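Local coordinates for protocadherin gamma-B3 (Homo sapiens, PDB 5K8R), which probably acts in calcium-dependent cell adhesion and may help to establish and maintain specific neuronal connections in the brain, at residues Ile7-Asp12 against Asp61-Cys66; Lys69-Leu74 against Thr90-Asp95; Asp215-Asn220 against Leu232-Ile237; Ile287-Lys292 against Cys301-Asp306. All blocks are in the same frame, centred on the assembly; numbering follows the deposited sequence.

Overall arrangement
The chain is the extracellular piece made of cadherin repeats 1 to 4, and the four contacts fall into two pairs. Contacts 1 and 2 lie in the first repeat with centres about 8 Å apart, joined by the Cys66-Cys72 disulfide and by one calcium ion bound by Glu9, Glu63 and Asp95. Contacts 3 and 4 lie in the third repeat, their centres about 7 Å apart; strands 216-222 and 298-308 are sheet neighbours there, and Arg218 NE forms a 2.8 Å salt bridge with Asp306 OD2. Between the pairs the chain is long: the centres of contacts 1 and 3 are about 79 Å apart, and their nearest atoms about 58 Å.

Contact 1 of 4, residues Ile7-Asp12 against Asp61-Cys66; sequences IPEELD and DREEIC. With CA (calcium ion), chain C; CA (calcium ion), chain D.
Glu9 and Glu10 meet Asp61, Arg62 and Glu63 around two calcium ions at the junction of cadherin repeats 1 and 2, the second segment supplying the family's Asp-Arg-Glu motif. The tight part belongs to Glu9. Its CG lies between the backbone N and the carbonyl carbon (chi1 55°), and the extended chain beyond carries the carboxylate to the ions. Glu9 OE1 binds the chain C calcium and accepts from Arg62 N at 2.8 Å, the nitrogen 42° above the carboxylate plane; OE2 binds the chain D calcium. Glu63 OE1 spans both ions. Acids suit this place, where the cations probably offset the repulsion between Glu9 OE1 and Glu63 OE1, 3.2 Å apart. Arg62 NH2 makes a salt bridge to Glu63 OE2 at 2.7 Å; with an alanine in place of Arg62, that oxygen would probably lose its guanidinium partner and depend on calcium alone among these cations. The Glu10 and Asp61 side is more open to solvent yet still bound to calcium: Glu10 OE2, whose carboxylate also meets Arg59, is 2.6 Å from the chain C ion. Asp61 N-caps helix 62-65, its OD1 receiving Glu63 N and binding the chain C calcium at 2.4 Å.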
loop_
_atom_site.group_PDB
_atom_site.type_symbol
_atom_site.label_atom_id
_atom_site.label_comp_id
_atom_site.label_asym_id
_atom_site.label_seq_id
_atom_site.Cartn_x
_atom_site.Cartn_y
_atom_site.Cartn_z
ATOM N N ILE A 7 -60.783 -5.390 4.731
ATOM C CA ILE A 7 -60.601 -5.213 6.171
ATOM C C ILE A 7 -59.120 -5.021 6.477
ATOM O O ILE A 7 -58.266 -5.566 5.764
ATOM C CB ILE A 7 -61.170 -6.405 6.958
ATOM C CG1 ILE A 7 -60.548 -7.715 6.469
ATOM C CG2 ILE A 7 -62.686 -6.454 6.838
ATOM C CD1 ILE A 7 -60.969 -8.933 7.267
ATOM N N PRO A 8 -58.768 -4.259 7.509
ATOM C CA PRO A 8 -57.363 -4.182 7.915
ATOM C C PRO A 8 -56.903 -5.493 8.532
ATOM O O PRO A 8 -57.698 -6.304 9.011
ATOM C CB PRO A 8 -57.350 -3.047 8.943
ATOM C CG PRO A 8 -58.739 -3.036 9.490
ATOM C CD PRO A 8 -59.629 -3.397 8.335
ATOM N N GLU A 9 -55.590 -5.697 8.504
ATOM C CA GLU A 9 -55.004 -6.898 9.074
ATOM C C GLU A 9 -54.980 -6.812 10.600
ATOM O O GLU A 9 -55.229 -5.761 11.198
ATOM C CB GLU A 9 -53.589 -7.111 8.538
ATOM C CG GLU A 9 -52.674 -5.914 8.743
ATOM C CD GLU A 9 -51.213 -6.236 8.495
ATOM O OE1 GLU A 9 -50.811 -7.401 8.697
ATOM O OE2 GLU A 9 -50.464 -5.318 8.098
ATOM N N GLU A 10 -54.682 -7.951 11.227
ATOM C CA GLU A 10 -54.463 -8.046 12.672
ATOM C C GLU A 10 -55.702 -7.655 13.477
ATOM O O GLU A 10 -55.591 -7.126 14.585
ATOM C CB GLU A 10 -53.262 -7.200 13.107
ATOM C CG GLU A 10 -51.976 -7.493 12.347
ATOM C CD GLU A 10 -51.334 -8.810 12.748
ATOM O OE1 GLU A 10 -51.807 -9.441 13.717
ATOM O OE2 GLU A 10 -50.348 -9.211 12.094
ATOM N N LEU A 11 -56.889 -7.910 12.935
ATOM C CA LEU A 11 -58.115 -7.672 13.681
ATOM C C LEU A 11 -58.326 -8.769 14.716
ATOM O O LEU A 11 -57.909 -9.916 14.531
ATOM C CB LEU A 11 -59.320 -7.607 12.742
ATOM C CG LEU A 11 -59.419 -6.401 11.808
ATOM C CD1 LEU A 11 -60.655 -6.513 10.929
ATOM C CD2 LEU A 11 -59.438 -5.107 12.606
ATOM N N ASP A 12 -58.981 -8.405 15.817
ATOM C CA ASP A 12 -59.278 -9.377 16.857
ATOM C C ASP A 12 -60.246 -10.436 16.337
ATOM O O ASP A 12 -60.986 -10.224 15.372
ATOM C CB ASP A 12 -59.868 -8.689 18.088
ATOM C CG ASP A 12 -58.848 -7.852 18.835
ATOM O OD1 ASP A 12 -57.634 -8.081 18.646
ATOM O OD2 ASP A 12 -59.259 -6.970 19.618
ATOM N N ASP A 61 -52.301 -12.048 9.450
ATOM C CA ASP A 61 -51.077 -11.263 9.326
ATOM C C ASP A 61 -50.755 -11.096 7.846
ATOM O O ASP A 61 -50.411 -12.068 7.166
ATOM C CB ASP A 61 -49.928 -11.941 10.069
ATOM C CG ASP A 61 -48.600 -11.234 9.864
ATOM O OD1 ASP A 61 -48.602 -10.004 9.651
ATOM O OD2 ASP A 61 -47.554 -11.913 9.916
ATOM N N ARG A 62 -50.864 -9.862 7.348
ATOM C CA ARG A 62 -50.629 -9.615 5.929
ATOM C C ARG A 62 -49.182 -9.887 5.539
ATOM O O ARG A 62 -48.912 -10.291 4.402
ATOM C CB ARG A 62 -51.009 -8.178 5.574
ATOM C CG ARG A 62 -51.059 -7.904 4.081
ATOM C CD ARG A 62 -50.607 -6.491 3.763
ATOM N NE ARG A 62 -49.238 -6.259 4.211
ATOM C CZ ARG A 62 -48.158 -6.611 3.521
ATOM N NH1 ARG A 62 -48.285 -7.215 2.347
ATOM N NH2 ARG A 62 -46.949 -6.362 4.005
ATOM N N GLU A 63 -48.240 -9.673 6.461
ATOM C CA GLU A 63 -46.835 -9.923 6.151
ATOM C C GLU A 63 -46.578 -11.404 5.904
ATOM O O GLU A 63 -45.805 -11.765 5.009
ATOM C CB GLU A 63 -45.943 -9.405 7.280
ATOM C CG GLU A 63 -45.643 -7.916 7.204
ATOM C CD GLU A 63 -46.860 -7.055 7.476
ATOM O OE1 GLU A 63 -47.577 -7.330 8.460
ATOM O OE2 GLU A 63 -47.102 -6.107 6.700
ATOM N N GLU A 64 -47.217 -12.277 6.682
ATOM C CA GLU A 64 -47.014 -13.709 6.511
ATOM C C GLU A 64 -47.816 -14.265 5.340
ATOM O O GLU A 64 -47.417 -15.269 4.740
ATOM C CB GLU A 64 -47.378 -14.446 7.801
ATOM C CG GLU A 64 -47.008 -15.919 7.808
ATOM C CD GLU A 64 -47.362 -16.600 9.114
ATOM O OE1 GLU A 64 -47.978 -15.943 9.980
ATOM O OE2 GLU A 64 -47.023 -17.791 9.276
ATOM N N ILE A 65 -48.931 -13.622 4.992
ATOM C CA ILE A 65 -49.795 -14.131 3.932
ATOM C C ILE A 65 -49.306 -13.676 2.563
ATOM O O ILE A 65 -49.108 -14.494 1.657
ATOM C CB ILE A 65 -51.252 -13.701 4.183
ATOM C CG1 ILE A 65 -51.783 -14.339 5.467
ATOM C CG2 ILE A 65 -52.130 -14.070 2.998
ATOM C CD1 ILE A 65 -53.133 -13.807 5.894
ATOM N N CYS A 66 -49.108 -12.367 2.383
ATOM C CA CYS A 66 -48.739 -11.828 1.080
ATOM C C CYS A 66 -47.319 -11.289 1.004
ATOM O O CYS A 66 -46.818 -11.085 -0.106
ATOM C CB CYS A 66 -49.712 -10.714 0.664
ATOM S SG CYS A 66 -51.414 -11.264 0.381
HETATM CA CA CA C . -48.826 -7.758 10.512
HETATM CA CA CA D . -48.100 -4.561 8.246
#

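Contact 2 of 4, residues Lys69-Leu74 against Thr90-Asp95; sequences KSTCVL and TVLIQD. With CA (calcium ion), chain D.
Leu74 and Val91 exchange two backbone hydrogen bonds, Leu74 N giving to Val91 O and Val91 N to Leu74 O, each 2.9 Å long. A third runs almost straight (174°) from Ile93 N to Cys72 O over 2.7 Å, carrying the pairing one residue back from the start of strand 73-80. The Leu74 side chain can be followed outward. Its CB rests 3.8 Å from Val91 O. CG, anti to the carbonyl carbon (chi1 -68°), is 4.2 Å from Ile93 CG1, and at the tip Leu74 CD1 closes to 3.9 Å from that same Ile93 CG1, the two side chains meeting at a slant. Phe44 and Ile65 pack on Leu74 as well, so a branched, wholly apolar side chain is at home here. The two strands form a beta hairpin in the sandwich of cadherin repeat 1. Cys72 CB leans against Ile93 on the side of Leu74, and its SG is held by the disulfide to Cys66. Val73 and Leu92 form a non-hydrogen-bonded pair whose side chains lie on the other face, where Val73 CG1 touches Leu92 CD1 at 3.7 Å; beta-branched Val73 suits the extended backbone at this exposed position. A water receives a weak bond from Cys72 N and gives one to Ile93 O. Two residues beyond Ile93, Asp95 OD1 binds the chain D calcium at 2.4 Å.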
loop_
_atom_site.group_PDB
_atom_site.type_symbol
_atom_site.label_atom_id
_atom_site.label_comp_id
_atom_site.label_asym_id
_atom_site.label_seq_id
_atom_site.Cartn_x
_atom_site.Cartn_y
_atom_site.Cartn_z
ATOM N N LYS A 69 -46.044 -8.215 -1.477
ATOM C CA LYS A 69 -46.969 -7.962 -2.573
ATOM C C LYS A 69 -47.750 -6.678 -2.321
ATOM O O LYS A 69 -48.143 -6.382 -1.189
ATOM C CB LYS A 69 -47.930 -9.140 -2.742
ATOM C CG LYS A 69 -47.264 -10.426 -3.203
ATOM C CD LYS A 69 -48.255 -11.580 -3.243
ATOM C CE LYS A 69 -47.569 -12.883 -3.622
ATOM N NZ LYS A 69 -48.511 -14.038 -3.613
ATOM N N SER A 70 -47.970 -5.911 -3.390
ATOM C CA SER A 70 -48.654 -4.630 -3.248
ATOM C C SER A 70 -50.103 -4.808 -2.814
ATOM O O SER A 70 -50.642 -3.958 -2.097
ATOM C CB SER A 70 -48.585 -3.850 -4.559
ATOM O OG SER A 70 -47.243 -3.547 -4.898
ATOM N N THR A 71 -50.721 -5.901 -3.249
ATOM C CA THR A 71 -52.105 -6.196 -2.907
ATOM C C THR A 71 -52.199 -7.533 -2.183
ATOM O O THR A 71 -51.415 -8.446 -2.440
ATOM C CB THR A 71 -53.002 -6.234 -4.159
ATOM O OG1 THR A 71 -54.379 -6.256 -3.763
ATOM C CG2 THR A 71 -52.698 -7.469 -4.994
ATOM N N CYS A 72 -53.162 -7.641 -1.273
ATOM C CA CYS A 72 -53.357 -8.868 -0.505
ATOM C C CYS A 72 -54.834 -9.230 -0.548
ATOM O O CYS A 72 -55.657 -8.567 0.092
ATOM C CB CYS A 72 -52.880 -8.697 0.939
ATOM S SG CYS A 72 -52.492 -10.250 1.771
ATOM N N VAL A 73 -55.170 -10.277 -1.297
ATOM C CA VAL A 73 -56.547 -10.727 -1.450
ATOM C C VAL A 73 -56.640 -12.187 -1.029
ATOM O O VAL A 73 -55.779 -13.003 -1.378
ATOM C CB VAL A 73 -57.055 -10.537 -2.895
ATOM C CG1 VAL A 73 -57.216 -9.056 -3.205
ATOM C CG2 VAL A 73 -56.107 -11.190 -3.891
ATOM N N LEU A 74 -57.679 -12.506 -0.264
ATOM C CA LEU A 74 -57.971 -13.867 0.170
ATOM C C LEU A 74 -59.262 -14.313 -0.498
ATOM O O LEU A 74 -60.329 -13.749 -0.231
ATOM C CB LEU A 74 -58.095 -13.947 1.691
ATOM C CG LEU A 74 -56.822 -13.731 2.511
ATOM C CD1 LEU A 74 -57.138 -13.733 3.997
ATOM C CD2 LEU A 74 -55.787 -14.795 2.180
ATOM N N THR A 90 -64.136 -12.677 -1.998
ATOM C CA THR A 90 -62.769 -12.185 -1.932
ATOM C C THR A 90 -62.681 -11.103 -0.865
ATOM O O THR A 90 -63.543 -10.222 -0.790
ATOM C CB THR A 90 -62.301 -11.638 -3.287
ATOM O OG1 THR A 90 -63.204 -10.621 -3.731
ATOM C CG2 THR A 90 -62.266 -12.747 -4.322
ATOM N N VAL A 91 -61.645 -11.179 -0.034
ATOM C CA VAL A 91 -61.451 -10.255 1.078
ATOM C C VAL A 91 -60.077 -9.621 0.921
ATOM O O VAL A 91 -59.053 -10.309 1.020
ATOM C CB VAL A 91 -61.578 -10.951 2.440
ATOM C CG1 VAL A 91 -61.417 -9.940 3.567
ATOM C CG2 VAL A 91 -62.913 -11.671 2.549
ATOM N N LEU A 92 -60.059 -8.306 0.724
ATOM C CA LEU A 92 -58.814 -7.561 0.604
ATOM C C LEU A 92 -58.289 -7.278 2.010
ATOM O O LEU A 92 -59.027 -6.798 2.871
ATOM C CB LEU A 92 -59.037 -6.253 -0.154
ATOM C CG LEU A 92 -57.822 -5.334 -0.292
ATOM C CD1 LEU A 92 -56.724 -6.012 -1.099
ATOM C CD2 LEU A 92 -58.219 -4.010 -0.927
ATOM N N ILE A 93 -57.017 -7.583 2.238
ATOM C CA ILE A 93 -56.388 -7.389 3.539
ATOM C C ILE A 93 -55.515 -6.144 3.456
ATOM O O ILE A 93 -54.448 -6.160 2.832
ATOM C CB ILE A 93 -55.572 -8.618 3.962
ATOM C CG1 ILE A 93 -56.475 -9.851 4.047
ATOM C CG2 ILE A 93 -54.875 -8.367 5.288
ATOM C CD1 ILE A 93 -57.658 -9.681 4.976
ATOM N N GLN A 94 -55.966 -5.065 4.089
ATOM C CA GLN A 94 -55.217 -3.817 4.086
ATOM C C GLN A 94 -54.015 -3.908 5.020
ATOM O O GLN A 94 -54.023 -4.637 6.015
ATOM C CB GLN A 94 -56.121 -2.658 4.504
ATOM C CG GLN A 94 -57.349 -2.486 3.624
ATOM C CD GLN A 94 -58.411 -1.614 4.266
ATOM O OE1 GLN A 94 -58.393 -1.386 5.476
ATOM N NE2 GLN A 94 -59.342 -1.123 3.457
ATOM N N ASP A 95 -52.973 -3.151 4.688
ATOM C CA ASP A 95 -51.735 -3.162 5.452
ATOM C C ASP A 95 -51.752 -2.074 6.518
ATOM O O ASP A 95 -52.176 -0.943 6.264
ATOM C CB ASP A 95 -50.533 -2.960 4.527
ATOM C CG ASP A 95 -49.210 -2.981 5.273
ATOM O OD1 ASP A 95 -49.009 -3.880 6.117
ATOM O OD2 ASP A 95 -48.368 -2.094 5.017
HETATM CA CA CA D . -48.100 -4.561 8.246
HETATM O O HOH W 1 -53.474 -4.655 0.113
#

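Contact 3 of 4, residues Asp215-Asn220 against Leu232-Ile237; sequences DMYRVN and LKVMAI
Tyr217 OH is gripped from several directions: Met235 O lies 3.3 Å from it across the contact, at best a weak partner, while Thr213 OG1 and Gln214 N, just before the first segment, are hydrogen-bonded to it. The hydroxyl thus finds polar company at the end of a buried side chain. Behind it, the ring is covered on one face by Val234. The methyl Val234 CG1 stands 4.0 Å from the centroid of the Tyr217 ring, 27° off the ring normal, a CH-pi contact; it is closest to the CD2 side of the ring, with Val234 CG1 3.7 Å from Tyr217 CD2. Strand 216-222 belongs to one sheet of the cadherin beta sandwich and strand 230-237, which is interrupted around Val234 and Met235, to the other, so the packing bridges the two sheets of the third repeat. A leucine in place of Tyr217 would probably leave Thr213 OG1 and Gln214 N without their phenolic partner and Val234 CG1 without a flat face to lie on. Farther along, Leu232 reaches over with both methyls. Its CD1 is 4.2 Å from Tyr217 CB, and chi1 68° sets Val219 CG1 between the backbone N and the carbonyl carbon, where it meets Leu232 CD2 at 3.6 Å. Branched apolar groups suit this place between the sheets, since they fill it without needing polar partners.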
loop_
_atom_site.group_PDB
_atom_site.type_symbol
_atom_site.label_atom_id
_atom_site.label_comp_id
_atom_site.label_asym_id
_atom_site.label_seq_id
_atom_site.Cartn_x
_atom_site.Cartn_y
_atom_site.Cartn_z
ATOM N N ASP A 215 18.964 18.478 10.638
ATOM C CA ASP A 215 19.505 18.578 9.289
ATOM C C ASP A 215 21.017 18.412 9.252
ATOM O O ASP A 215 21.601 18.421 8.164
ATOM C CB ASP A 215 19.117 19.919 8.659
ATOM C CG ASP A 215 17.630 20.025 8.385
ATOM O OD1 ASP A 215 17.006 18.987 8.078
ATOM O OD2 ASP A 215 17.086 21.146 8.475
ATOM N N MET A 216 21.657 18.257 10.410
ATOM C CA MET A 216 23.102 18.089 10.488
ATOM C C MET A 216 23.441 17.430 11.815
ATOM O O MET A 216 23.051 17.932 12.874
ATOM C CB MET A 216 23.824 19.436 10.357
ATOM C CG MET A 216 25.278 19.411 10.803
ATOM S SD MET A 216 26.329 18.381 9.762
ATOM C CE MET A 216 26.314 19.317 8.234
ATOM N N TYR A 217 24.156 16.310 11.755
ATOM C CA TYR A 217 24.613 15.590 12.942
ATOM C C TYR A 217 26.131 15.718 13.003
ATOM O O TYR A 217 26.852 14.998 12.307
ATOM C CB TYR A 217 24.179 14.128 12.902
ATOM C CG TYR A 217 22.682 13.923 12.860
ATOM C CD1 TYR A 217 21.933 13.879 14.028
ATOM C CD2 TYR A 217 22.018 13.763 11.650
ATOM C CE1 TYR A 217 20.564 13.688 13.995
ATOM C CE2 TYR A 217 20.649 13.572 11.605
ATOM C CZ TYR A 217 19.928 13.534 12.780
ATOM O OH TYR A 217 18.565 13.343 12.740
ATOM N N ARG A 218 26.615 16.637 13.834
ATOM C CA ARG A 218 28.042 16.887 13.973
ATOM C C ARG A 218 28.559 16.272 15.267
ATOM O O ARG A 218 27.883 16.307 16.298
ATOM C CB ARG A 218 28.341 18.387 13.947
ATOM C CG ARG A 218 29.821 18.718 13.829
ATOM C CD ARG A 218 30.046 20.207 13.617
ATOM N NE ARG A 218 31.458 20.520 13.408
ATOM C CZ ARG A 218 31.927 21.742 13.178
ATOM N NH1 ARG A 218 31.098 22.774 13.125
ATOM N NH2 ARG A 218 33.227 21.933 13.000
ATOM N N VAL A 219 29.765 15.709 15.203
ATOM C CA VAL A 219 30.371 15.047 16.351
ATOM C C VAL A 219 31.879 15.053 16.152
ATOM O O VAL A 219 32.369 15.078 15.020
ATOM C CB VAL A 219 29.816 13.609 16.519
ATOM C CG1 VAL A 219 30.279 12.727 15.375
ATOM C CG2 VAL A 219 30.220 13.020 17.867
ATOM N N ASN A 220 32.616 15.043 17.260
ATOM C CA ASN A 220 34.073 15.016 17.245
ATOM C C ASN A 220 34.543 13.736 17.921
ATOM O O ASN A 220 34.184 13.472 19.073
ATOM C CB ASN A 220 34.653 16.248 17.947
ATOM C CG ASN A 220 36.141 16.427 17.692
ATOM O OD1 ASN A 220 36.905 15.461 17.667
ATOM N ND2 ASN A 220 36.560 17.673 17.501
ATOM N N LEU A 232 27.589 8.147 16.208
ATOM C CA LEU A 232 26.355 8.911 16.355
ATOM C C LEU A 232 25.191 8.030 15.915
ATOM O O LEU A 232 25.372 6.864 15.554
ATOM C CB LEU A 232 26.408 10.222 15.560
ATOM C CG LEU A 232 26.590 10.174 14.041
ATOM C CD1 LEU A 232 25.254 10.127 13.308
ATOM C CD2 LEU A 232 27.407 11.367 13.582
ATOM N N LYS A 233 23.986 8.600 15.942
ATOM C CA LYS A 233 22.785 7.876 15.535
ATOM C C LYS A 233 21.788 8.865 14.958
ATOM O O LYS A 233 21.280 9.723 15.686
ATOM C CB LYS A 233 22.165 7.120 16.713
ATOM C CG LYS A 233 20.893 6.372 16.348
ATOM C CD LYS A 233 20.282 5.692 17.561
ATOM C CE LYS A 233 18.963 5.010 17.221
ATOM N NZ LYS A 233 18.349 4.376 18.423
ATOM N N VAL A 234 21.507 8.748 13.662
ATOM C CA VAL A 234 20.497 9.597 13.048
ATOM C C VAL A 234 19.107 9.075 13.395
ATOM O O VAL A 234 18.928 7.949 13.870
ATOM C CB VAL A 234 20.697 9.686 11.526
ATOM C CG1 VAL A 234 22.125 10.110 11.204
ATOM C CG2 VAL A 234 20.361 8.363 10.862
ATOM N N MET A 235 18.105 9.917 13.160
ATOM C CA MET A 235 16.735 9.586 13.523
ATOM C C MET A 235 15.779 10.300 12.581
ATOM O O MET A 235 15.902 11.510 12.366
ATOM C CB MET A 235 16.439 9.980 14.976
ATOM C CG MET A 235 15.013 9.677 15.429
ATOM S SD MET A 235 14.687 7.911 15.587
ATOM C CE MET A 235 13.011 7.945 16.212
ATOM N N ALA A 236 14.830 9.545 12.032
ATOM C CA ALA A 236 13.778 10.077 11.178
ATOM C C ALA A 236 12.432 9.619 11.715
ATOM O O ALA A 236 12.287 8.475 12.156
ATOM C CB ALA A 236 13.946 9.626 9.721
ATOM N N ILE A 237 11.449 10.516 11.679
ATOM C CA ILE A 237 10.118 10.261 12.219
ATOM C C ILE A 237 9.119 10.275 11.072
ATOM O O ILE A 237 9.153 11.174 10.223
ATOM C CB ILE A 237 9.736 11.298 13.292
ATOM C CG1 ILE A 237 10.772 11.308 14.417
ATOM C CG2 ILE A 237 8.346 11.015 13.844
ATOM C CD1 ILE A 237 10.490 12.323 15.500
#

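Contact 4 of 4, residues Ile287-Lys292 against Cys301-Asp306; sequences IGVEAK and CKVQID
Val289 packs against both Cys301 and Val303, and these apolar contacts gather on the face bearing Ile287, Val289, Cys301 and Val303. Cys301 SG, placed between its backbone N and carbonyl carbon (chi1 71°), lies 3.7 Å from Val289 CB, and Val289 CG2 meets Val303 CG2 at 3.9 Å. Apolar, mostly beta-branched side chains fit this buried face, on which Leu232 and Val234 of the facing sheet also pack against Val303. Backbone hydrogen bonds form the second group. Ile287 N gives to Val303 O and Val303 N to Ile287 O, both at 2.9 Å; Val289 N gives to Cys301 O almost straight, at 171°, and Cys301 N to Val289 O. Together they form the antiparallel hairpin of strands 284-292 and 298-308 in the sandwich of the third cadherin repeat. Between these pairs sits the non-hydrogen-bonded pair of Gly288 and Lys302. Gly288 has no side chain, and its CA lies 3.6 Å from Cys301 O; Lys302 CA makes a CA-H...O contact with Ile287 O at 3.4 Å. Lys302, on the other face, is exposed, as suits its charge. Among side-chain polar bonds, Gln304 NE2 gives to the syn lone pair of Asp306 OD1 at 3.2 Å, an oxygen that Ser284 OG also meets.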
loop_
_atom_site.group_PDB
_atom_site.type_symbol
_atom_site.label_atom_id
_atom_site.label_comp_id
_atom_site.label_asym_id
_atom_site.label_seq_id
_atom_site.Cartn_x
_atom_site.Cartn_y
_atom_site.Cartn_z
ATOM N N ILE A 287 29.046 13.510 5.051
ATOM C CA ILE A 287 28.373 12.403 4.381
ATOM C C ILE A 287 26.885 12.707 4.300
ATOM O O ILE A 287 26.281 13.140 5.286
ATOM C CB ILE A 287 28.607 11.071 5.120
ATOM C CG1 ILE A 287 30.103 10.807 5.293
ATOM C CG2 ILE A 287 27.942 9.930 4.379
ATOM C CD1 ILE A 287 30.409 9.700 6.278
ATOM N N GLY A 288 26.293 12.471 3.131
ATOM C CA GLY A 288 24.858 12.621 2.966
ATOM C C GLY A 288 24.120 11.353 3.371
ATOM O O GLY A 288 24.546 10.240 3.059
ATOM N N VAL A 289 22.999 11.537 4.062
ATOM C CA VAL A 289 22.197 10.437 4.583
ATOM C C VAL A 289 20.780 10.562 4.037
ATOM O O VAL A 289 20.192 11.651 4.059
ATOM C CB VAL A 289 22.192 10.418 6.123
ATOM C CG1 VAL A 289 21.250 9.341 6.640
ATOM C CG2 VAL A 289 23.601 10.193 6.651
ATOM N N GLU A 290 20.240 9.446 3.553
ATOM C CA GLU A 290 18.900 9.368 2.992
ATOM C C GLU A 290 18.041 8.435 3.835
ATOM O O GLU A 290 18.505 7.378 4.278
ATOM C CB GLU A 290 18.939 8.866 1.543
ATOM C CG GLU A 290 17.572 8.587 0.934
ATOM C CD GLU A 290 17.659 7.791 -0.353
ATOM O OE1 GLU A 290 18.695 7.129 -0.576
ATOM O OE2 GLU A 290 16.694 7.829 -1.144
ATOM N N ALA A 291 16.790 8.836 4.052
ATOM C CA ALA A 291 15.797 8.025 4.743
ATOM C C ALA A 291 14.600 7.824 3.827
ATOM O O ALA A 291 14.053 8.796 3.292
ATOM C CB ALA A 291 15.357 8.681 6.054
ATOM N N LYS A 292 14.199 6.568 3.644
ATOM C CA LYS A 292 13.073 6.219 2.791
ATOM C C LYS A 292 12.023 5.463 3.594
ATOM O O LYS A 292 12.332 4.834 4.610
ATOM C CB LYS A 292 13.517 5.365 1.596
ATOM C CG LYS A 292 14.477 6.059 0.646
ATOM C CD LYS A 292 14.967 5.103 -0.429
ATOM C CE LYS A 292 13.806 4.495 -1.202
ATOM N NZ LYS A 292 14.272 3.519 -2.226
ATOM N N CYS A 301 19.586 14.346 4.998
ATOM C CA CYS A 301 20.313 15.144 5.974
ATOM C C CYS A 301 21.805 14.932 5.752
ATOM O O CYS A 301 22.223 14.224 4.830
ATOM C CB CYS A 301 19.907 14.784 7.408
ATOM S SG CYS A 301 20.481 13.163 7.965
ATOM N N LYS A 302 22.617 15.548 6.606
ATOM C CA LYS A 302 24.064 15.442 6.507
ATOM C C LYS A 302 24.651 15.053 7.856
ATOM O O LYS A 302 24.040 15.251 8.909
ATOM C CB LYS A 302 24.694 16.752 6.012
ATOM C CG LYS A 302 24.350 17.096 4.571
ATOM C CD LYS A 302 25.138 18.300 4.081
ATOM C CE LYS A 302 24.828 18.606 2.623
ATOM N NZ LYS A 302 25.638 19.747 2.109
ATOM N N VAL A 303 25.854 14.489 7.803
ATOM C CA VAL A 303 26.585 14.034 8.978
ATOM C C VAL A 303 28.024 14.511 8.842
ATOM O O VAL A 303 28.682 14.225 7.836
ATOM C CB VAL A 303 26.534 12.504 9.131
ATOM C CG1 VAL A 303 27.645 12.024 10.048
ATOM C CG2 VAL A 303 25.177 12.068 9.663
ATOM N N GLN A 304 28.508 15.241 9.844
ATOM C CA GLN A 304 29.878 15.744 9.860
ATOM C C GLN A 304 30.612 15.105 11.030
ATOM O O GLN A 304 30.290 15.370 12.193
ATOM C CB GLN A 304 29.910 17.268 9.954
ATOM C CG GLN A 304 31.312 17.853 9.882
ATOM C CD GLN A 304 31.314 19.361 9.740
ATOM O OE1 GLN A 304 30.293 19.968 9.418
ATOM N NE2 GLN A 304 32.466 19.976 9.979
ATOM N N ILE A 305 31.595 14.266 10.719
ATOM C CA ILE A 305 32.416 13.587 11.712
ATOM C C ILE A 305 33.787 14.244 11.689
ATOM O O ILE A 305 34.564 14.053 10.743
ATOM C CB ILE A 305 32.514 12.081 11.439
ATOM C CG1 ILE A 305 31.116 11.467 11.340
ATOM C CG2 ILE A 305 33.330 11.395 12.523
ATOM C CD1 ILE A 305 31.112 10.021 10.900
ATOM N N ASP A 306 34.084 15.030 12.720
ATOM C CA ASP A 306 35.375 15.687 12.846
ATOM C C ASP A 306 36.320 14.819 13.665
ATOM O O ASP A 306 35.922 14.221 14.669
ATOM C CB ASP A 306 35.221 17.061 13.499
ATOM C CG ASP A 306 34.365 18.002 12.676
ATOM O OD1 ASP A 306 34.425 17.927 11.430
ATOM O OD2 ASP A 306 33.632 18.817 13.274
#